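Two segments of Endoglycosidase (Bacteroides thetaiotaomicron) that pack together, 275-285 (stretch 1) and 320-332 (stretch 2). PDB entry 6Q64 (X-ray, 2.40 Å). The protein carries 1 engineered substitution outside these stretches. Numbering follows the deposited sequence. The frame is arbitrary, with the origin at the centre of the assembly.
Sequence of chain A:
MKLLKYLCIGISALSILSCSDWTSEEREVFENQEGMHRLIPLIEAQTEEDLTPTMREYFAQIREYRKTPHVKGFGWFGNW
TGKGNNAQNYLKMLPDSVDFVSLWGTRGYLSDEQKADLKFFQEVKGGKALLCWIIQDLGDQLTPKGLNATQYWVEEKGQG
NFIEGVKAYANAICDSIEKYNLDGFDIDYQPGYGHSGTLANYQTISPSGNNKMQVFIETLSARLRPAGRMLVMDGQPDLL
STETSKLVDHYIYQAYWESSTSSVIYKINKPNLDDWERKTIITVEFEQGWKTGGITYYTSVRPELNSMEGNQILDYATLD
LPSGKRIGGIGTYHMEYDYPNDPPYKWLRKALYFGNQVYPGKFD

Stretch 1, residues 275-285: DWERKTIITVE
Stretch 2 (320-332) DLPSGKRIGGIGT

Residues 275-285 and 320-332 bury 829 Å² between them, and Glu277 and Arg278 cover the most surface on the first segment. Both lie in a short, weakly bonded helical turn (phi/psi -58/-54 and -79/-16) preceding strand 280-285, which runs parallel to strand 329-332 with an angle of 29° between their directions.

The CA-to-CB bond of Glu277 points sideways, but the side chain (chi1 m, chi2 109°, chi3 -47°) reaches the second segment, where Ser323 OG (chi1 p) donates a very short 2.5 Å hydrogen bond to Glu277 OE2. Ser323 belongs to the type I turn Leu321-Gly324, and its OG also accepts a 3.2 Å bond from Lys325 N, so the carboxylate engages a hydroxyl already tied to the turn. The aliphatic part of Glu277 packs beside Leu321 (CG to CD1, 3.7 Å), whose CD2 lies 3.3 Å from CZ3 of Trp276.

Arg278 points away at CB, then folds back through chi1, chi2 and chi3 all m. Its NH2 donates a nearly linear bond to Arg326 O (3.2 Å, 178°), with this carbonyl near the guanidinium plane; Ile327 O, although 2.8 Å from NH2, is poorly angled for a hydrogen bond. Close to this side chain is Gly328 (phi/psi -80/-28), its CA 3.1 Å from Arg278 NH2 and 3.2 Å from Arg278 O. A CB there would clash with Arg278 O and Thr280 O.

Thr280 O accepts weak bonds from Gly328 N (3.1 Å) and Gly329 N (3.2 Å). Regular parallel pairing follows: Ile282 N to Gly329 O (3.1 Å), Gly331 N to Ile282 O (3.2 Å) and Val284 N to Gly331 O (3.0 Å). Ile282 pairs with Ile330, Thr283 with Gly331 and Val284 with Thr332 (CA-CA 4.9, 4.5 and 5.0 Å). Ile282, Val284, Ile330 and Thr332 share one face, where Ile282 CG1 meets Ile327 CG1 at 3.8 Å.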

# COMPACT_ATOMS: atom_id res chain seq x y z
N ASP A 275 -5.75 -6.39 -15.56
CA ASP A 275 -5.02 -7.42 -14.78
C ASP A 275 -5.44 -7.38 -13.32
O ASP A 275 -4.59 -7.46 -12.44
CB ASP A 275 -3.53 -7.16 -14.91
CG ASP A 275 -2.68 -8.31 -14.41
OD1 ASP A 275 -3.22 -9.47 -14.27
OD2 ASP A 275 -1.51 -8.03 -14.16
N TRP A 276 -6.73 -7.30 -13.05
CA TRP A 276 -7.21 -6.98 -11.70
C TRP A 276 -6.85 -8.03 -10.63
O TRP A 276 -6.57 -7.63 -9.51
CB TRP A 276 -8.69 -6.71 -11.78
CG TRP A 276 -9.52 -7.89 -12.13
CD1 TRP A 276 -9.91 -8.29 -13.36
CD2 TRP A 276 -10.12 -8.78 -11.19
NE1 TRP A 276 -10.71 -9.39 -13.26
CE2 TRP A 276 -10.86 -9.72 -11.95
CE3 TRP A 276 -10.07 -8.91 -9.80
CZ2 TRP A 276 -11.57 -10.76 -11.36
CZ3 TRP A 276 -10.79 -9.92 -9.21
CH2 TRP A 276 -11.52 -10.83 -9.98
N GLU A 277 -6.87 -9.31 -10.94
CA GLU A 277 -6.53 -10.39 -9.98
C GLU A 277 -5.13 -10.20 -9.44
O GLU A 277 -4.99 -10.16 -8.21
CB GLU A 277 -6.55 -11.78 -10.60
CG GLU A 277 -7.94 -12.19 -11.04
CD GLU A 277 -8.15 -12.23 -12.54
OE1 GLU A 277 -7.74 -11.26 -13.20
OE2 GLU A 277 -8.72 -13.23 -13.03
N ARG A 278 -4.12 -10.09 -10.30
CA ARG A 278 -2.70 -10.07 -9.84
C ARG A 278 -2.31 -8.69 -9.29
O ARG A 278 -1.33 -8.60 -8.55
CB ARG A 278 -1.80 -10.60 -10.95
CG ARG A 278 -1.95 -12.11 -11.16
CD ARG A 278 -1.64 -12.97 -9.94
NE ARG A 278 -0.31 -12.57 -9.48
CZ ARG A 278 0.09 -12.44 -8.22
NH1 ARG A 278 1.32 -12.04 -7.97
NH2 ARG A 278 -0.71 -12.71 -7.21
N LYS A 279 -3.08 -7.64 -9.56
CA LYS A 279 -2.73 -6.30 -9.03
C LYS A 279 -3.64 -5.92 -7.85
O LYS A 279 -3.48 -4.81 -7.30
CB LYS A 279 -2.83 -5.26 -10.13
CG LYS A 279 -1.94 -5.50 -11.32
CD LYS A 279 -2.27 -4.57 -12.49
CE LYS A 279 -2.23 -3.10 -12.16
NZ LYS A 279 -2.35 -2.30 -13.40
N THR A 280 -4.58 -6.77 -7.48
CA THR A 280 -5.51 -6.42 -6.39
C THR A 280 -4.90 -6.86 -5.05
O THR A 280 -4.37 -7.99 -4.94
CB THR A 280 -6.91 -6.97 -6.66
OG1 THR A 280 -7.46 -6.34 -7.82
CG2 THR A 280 -7.81 -6.70 -5.48
N ILE A 281 -4.96 -5.97 -4.07
CA ILE A 281 -4.55 -6.26 -2.67
C ILE A 281 -5.80 -6.11 -1.80
O ILE A 281 -6.49 -5.09 -1.94
CB ILE A 281 -3.39 -5.34 -2.24
CG1 ILE A 281 -2.06 -5.88 -2.78
CG2 ILE A 281 -3.32 -5.21 -0.75
CD1 ILE A 281 -1.02 -4.82 -2.98
N ILE A 282 -6.09 -7.10 -0.96
CA ILE A 282 -7.23 -7.01 -0.02
C ILE A 282 -6.67 -6.95 1.40
O ILE A 282 -5.68 -7.64 1.69
CB ILE A 282 -8.22 -8.15 -0.22
CG1 ILE A 282 -7.53 -9.47 -0.61
CG2 ILE A 282 -9.23 -7.73 -1.26
CD1 ILE A 282 -8.46 -10.68 -0.59
N THR A 283 -7.26 -6.08 2.21
CA THR A 283 -6.72 -5.67 3.51
C THR A 283 -7.79 -5.87 4.57
O THR A 283 -9.02 -5.72 4.31
CB THR A 283 -6.22 -4.23 3.51
OG1 THR A 283 -7.34 -3.33 3.42
CG2 THR A 283 -5.23 -4.01 2.39
N VAL A 284 -7.29 -6.15 5.75
CA VAL A 284 -8.12 -6.40 6.94
C VAL A 284 -7.81 -5.33 8.01
O VAL A 284 -6.82 -4.55 7.84
CB VAL A 284 -7.90 -7.86 7.34
CG1 VAL A 284 -6.53 -8.06 7.96
CG2 VAL A 284 -9.02 -8.33 8.25
N GLU A 285 -8.69 -5.19 9.01
CA GLU A 285 -8.71 -4.00 9.92
C GLU A 285 -8.14 -4.42 11.28
O GLU A 285 -8.81 -5.16 12.02
CB GLU A 285 -10.11 -3.39 9.89
CG GLU A 285 -10.57 -2.62 11.11
CD GLU A 285 -9.60 -1.71 11.83
OE1 GLU A 285 -9.65 -0.47 11.60
OE2 GLU A 285 -8.86 -2.25 12.68
N ASP A 320 -8.20 -17.86 -4.36
CA ASP A 320 -8.24 -18.28 -5.78
C ASP A 320 -9.45 -17.60 -6.38
O ASP A 320 -10.52 -17.86 -5.90
CB ASP A 320 -8.29 -19.80 -5.87
CG ASP A 320 -6.95 -20.42 -5.46
OD1 ASP A 320 -5.92 -19.67 -5.55
OD2 ASP A 320 -6.93 -21.67 -5.16
N LEU A 321 -9.26 -16.66 -7.30
CA LEU A 321 -10.38 -15.97 -8.01
C LEU A 321 -11.04 -16.85 -9.06
O LEU A 321 -10.56 -17.93 -9.37
CB LEU A 321 -9.79 -14.70 -8.59
CG LEU A 321 -9.47 -13.76 -7.44
CD1 LEU A 321 -8.07 -13.19 -7.53
CD2 LEU A 321 -10.52 -12.69 -7.35
N PRO A 322 -12.21 -16.48 -9.62
CA PRO A 322 -12.99 -17.43 -10.45
C PRO A 322 -12.18 -17.83 -11.70
O PRO A 322 -12.26 -18.95 -12.10
CB PRO A 322 -14.26 -16.67 -10.76
CG PRO A 322 -14.31 -15.58 -9.69
CD PRO A 322 -12.87 -15.17 -9.51
N SER A 323 -11.34 -16.91 -12.19
CA SER A 323 -10.38 -17.19 -13.28
C SER A 323 -9.40 -18.29 -12.90
O SER A 323 -8.83 -18.83 -13.79
CB SER A 323 -9.63 -15.97 -13.66
OG SER A 323 -8.59 -15.71 -12.76
N GLY A 324 -9.18 -18.55 -11.61
CA GLY A 324 -8.18 -19.51 -11.11
C GLY A 324 -6.92 -18.81 -10.61
O GLY A 324 -6.05 -19.46 -10.05
N LYS A 325 -6.80 -17.53 -10.86
CA LYS A 325 -5.59 -16.77 -10.46
C LYS A 325 -5.67 -16.41 -8.98
O LYS A 325 -6.78 -16.32 -8.41
CB LYS A 325 -5.48 -15.49 -11.26
CG LYS A 325 -4.81 -15.70 -12.60
CD LYS A 325 -4.91 -14.50 -13.48
CE LYS A 325 -4.41 -14.77 -14.87
NZ LYS A 325 -4.87 -13.70 -15.78
N ARG A 326 -4.50 -16.19 -8.41
CA ARG A 326 -4.34 -15.96 -6.97
C ARG A 326 -4.32 -14.44 -6.82
O ARG A 326 -3.71 -13.75 -7.68
CB ARG A 326 -3.11 -16.72 -6.46
CG ARG A 326 -2.60 -16.31 -5.08
CD ARG A 326 -3.62 -16.51 -3.98
NE ARG A 326 -4.17 -17.86 -3.89
CZ ARG A 326 -3.51 -18.94 -3.47
NH1 ARG A 326 -2.25 -18.89 -3.07
NH2 ARG A 326 -4.14 -20.09 -3.41
N ILE A 327 -5.02 -13.96 -5.81
CA ILE A 327 -5.03 -12.52 -5.43
C ILE A 327 -3.59 -12.07 -5.46
O ILE A 327 -2.75 -12.89 -5.23
CB ILE A 327 -5.65 -12.33 -4.04
CG1 ILE A 327 -6.02 -10.87 -3.79
CG2 ILE A 327 -4.72 -12.86 -2.96
CD1 ILE A 327 -7.13 -10.35 -4.64
N GLY A 328 -3.37 -10.79 -5.68
CA GLY A 328 -2.03 -10.22 -5.85
C GLY A 328 -1.34 -10.00 -4.53
O GLY A 328 -0.10 -9.96 -4.54
N GLY A 329 -2.12 -9.78 -3.46
CA GLY A 329 -1.58 -9.62 -2.12
C GLY A 329 -2.62 -9.35 -1.04
O GLY A 329 -3.79 -9.13 -1.33
N ILE A 330 -2.15 -9.33 0.20
CA ILE A 330 -2.95 -8.98 1.40
C ILE A 330 -2.16 -7.96 2.22
O ILE A 330 -0.94 -7.85 2.01
CB ILE A 330 -3.25 -10.23 2.23
CG1 ILE A 330 -1.96 -10.88 2.72
CG2 ILE A 330 -4.09 -11.22 1.44
CD1 ILE A 330 -2.00 -11.13 4.18
N GLY A 331 -2.87 -7.25 3.09
CA GLY A 331 -2.31 -6.27 4.02
C GLY A 331 -3.21 -6.05 5.23
O GLY A 331 -4.35 -6.53 5.28
N THR A 332 -2.71 -5.28 6.19
CA THR A 332 -3.40 -4.98 7.45
C THR A 332 -3.34 -3.47 7.65
O THR A 332 -2.33 -2.87 7.26
CB THR A 332 -2.68 -5.73 8.56
OG1 THR A 332 -1.32 -5.40 8.27
CG2 THR A 332 -2.90 -7.23 8.52